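Long-range contact in aminopeptidase (Aneurinibacillus sp. AM-1, PDB 5IB9), which probably removes amino-terminal residues from peptides as a zinc-dependent aminopeptidase that carries a protease-associated domain: residues A[81-87]-A[151-157]. Residue numbers count along the deposited sequence, not the author numbering.
Sequences EGEAFTY and KLNGTLG
Phe85 packs its ring against the backbone of Gly154 and Thr155, with CD2 3.6 Å from Gly154 C, in the m rotamer with chi2 near 90°. Its CZ is 3.7 Å from Leu152 CD2, and its CB is 3.8 Å from Leu156 CD2. Phe127 of helix 127-136 and Ile144 of strand 141-145 extend this apolar cluster. The two segments run parallel, their end-to-end directions 10° apart. Both are extended from Glu81 to Thr86 and from Lys151 to Thr155, Gly154 almost fully so at 178/-167°; Tyr87 (80/10°), Leu156 (-87/2°) and Gly157 (95/-41°) turn out of it. A single parallel beta bridge pairs Thr86 with Thr155, CA to CA 4.4 Å. Thr86 N donates to Gly154 O (3.0 Å), and Leu156 N donates to Thr86 O (3.0 Å). The contact belongs to the protease-associated domain. It joins the edge around strand 83-84, which pairs with strand 165-169, to the loop after strand 141-145. Before the bridge, a water accepts from Gly154 N (3.1 Å) and donates to Ala84 O (2.8 Å). At the start, Glu83 OE2 forms a long salt bridge with Lys151 NZ (3.8 Å), and a second water links the same two atoms. At the far end, Thr155 OG1 accepts from Gly157 N (2.9 Å), an ST turn. Thr155 OG1 also meets the edge of the Tyr87 ring, 3.7 Å from Tyr87 CD1; Tyr87 OH is hydrogen-bonded to Glu63 O. The Thr155 side chain lies about 7 Å from the bound inhibitor.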
# COMPACT_ATOMS: atom_id res chain seq x y z
N GLU A 81 26.88 22.28 13.76
CA GLU A 81 25.60 21.78 14.29
C GLU A 81 24.76 21.11 13.23
O GLU A 81 24.18 21.80 12.38
CB GLU A 81 24.75 22.93 14.81
CG GLU A 81 24.55 23.00 16.31
CD GLU A 81 23.63 24.15 16.70
OE1 GLU A 81 23.94 24.86 17.68
OE2 GLU A 81 22.59 24.35 16.01
N GLY A 82 24.67 19.78 13.30
CA GLY A 82 23.93 19.01 12.30
C GLY A 82 22.75 18.18 12.78
O GLY A 82 22.87 17.44 13.76
N GLU A 83 21.62 18.29 12.06
CA GLU A 83 20.41 17.47 12.29
C GLU A 83 20.18 16.48 11.13
O GLU A 83 19.81 16.92 10.02
CB GLU A 83 19.15 18.38 12.42
CG GLU A 83 19.15 19.38 13.62
CD GLU A 83 18.94 18.69 14.98
OE1 GLU A 83 17.77 18.40 15.31
OE2 GLU A 83 19.94 18.44 15.72
N ALA A 84 20.38 15.17 11.37
CA ALA A 84 20.01 14.12 10.39
C ALA A 84 18.53 14.19 10.00
O ALA A 84 17.63 14.29 10.86
CB ALA A 84 20.33 12.73 10.90
N PHE A 85 18.26 14.09 8.71
CA PHE A 85 16.89 14.05 8.26
C PHE A 85 16.36 12.65 8.64
O PHE A 85 17.14 11.68 8.69
CB PHE A 85 16.79 14.26 6.74
CG PHE A 85 16.85 15.72 6.31
CD1 PHE A 85 18.08 16.32 6.02
CD2 PHE A 85 15.68 16.49 6.18
CE1 PHE A 85 18.14 17.66 5.62
CE2 PHE A 85 15.74 17.85 5.79
CZ PHE A 85 16.98 18.43 5.50
N THR A 86 15.05 12.55 8.91
CA THR A 86 14.47 11.23 9.23
C THR A 86 14.55 10.38 7.97
O THR A 86 14.24 10.87 6.89
CB THR A 86 13.00 11.38 9.66
OG1 THR A 86 12.95 12.15 10.86
CG2 THR A 86 12.40 9.99 9.95
N TYR A 87 14.99 9.13 8.12
CA TYR A 87 15.27 8.19 7.03
C TYR A 87 16.63 8.41 6.35
O TYR A 87 16.94 7.76 5.33
CB TYR A 87 14.16 8.09 6.00
CG TYR A 87 12.87 7.56 6.62
CD1 TYR A 87 11.81 8.42 6.88
CD2 TYR A 87 12.75 6.21 6.94
CE1 TYR A 87 10.63 7.95 7.48
CE2 TYR A 87 11.58 5.73 7.52
CZ TYR A 87 10.56 6.59 7.79
OH TYR A 87 9.42 6.07 8.36
N LYS A 151 16.72 25.83 13.52
CA LYS A 151 17.15 24.50 13.07
C LYS A 151 16.34 23.90 11.91
O LYS A 151 15.14 24.20 11.75
CB LYS A 151 17.21 23.51 14.23
CG LYS A 151 18.28 23.80 15.28
CD LYS A 151 18.60 22.56 16.12
CE LYS A 151 19.76 22.82 17.09
NZ LYS A 151 20.26 21.59 17.81
N LEU A 152 17.01 23.08 11.10
CA LEU A 152 16.38 22.33 10.00
C LEU A 152 16.27 20.85 10.36
O LEU A 152 17.22 20.08 10.34
CB LEU A 152 17.08 22.54 8.64
CG LEU A 152 16.45 21.82 7.46
CD1 LEU A 152 15.01 22.24 7.26
CD2 LEU A 152 17.24 22.07 6.17
N ASN A 153 15.05 20.49 10.76
CA ASN A 153 14.69 19.13 11.05
C ASN A 153 13.69 18.84 9.98
O ASN A 153 13.00 19.76 9.50
CB ASN A 153 14.03 19.05 12.42
CG ASN A 153 14.95 19.47 13.53
OD1 ASN A 153 15.86 18.73 13.90
ND2 ASN A 153 14.73 20.65 14.05
N GLY A 154 13.62 17.60 9.56
CA GLY A 154 12.68 17.27 8.51
C GLY A 154 12.84 15.81 8.20
O GLY A 154 13.54 15.09 8.91
N THR A 155 12.23 15.41 7.10
CA THR A 155 12.17 14.02 6.73
C THR A 155 12.27 13.78 5.22
O THR A 155 11.78 14.55 4.39
CB THR A 155 10.83 13.38 7.33
OG1 THR A 155 10.75 11.98 6.98
CG2 THR A 155 9.60 14.17 6.85
N LEU A 156 12.87 12.66 4.88
CA LEU A 156 12.95 12.24 3.51
C LEU A 156 11.69 11.45 3.19
O LEU A 156 11.52 10.93 2.08
CB LEU A 156 14.23 11.44 3.29
CG LEU A 156 15.49 12.19 3.77
CD1 LEU A 156 16.63 11.32 3.35
CD2 LEU A 156 15.59 13.58 3.15
N GLY A 157 10.83 11.37 4.19
CA GLY A 157 9.42 10.91 3.99
C GLY A 157 9.23 9.43 4.24
O GLY A 157 8.22 9.01 4.83
O HOH W 1 19.45 18.66 18.31
O HOH W 2 15.36 15.86 11.40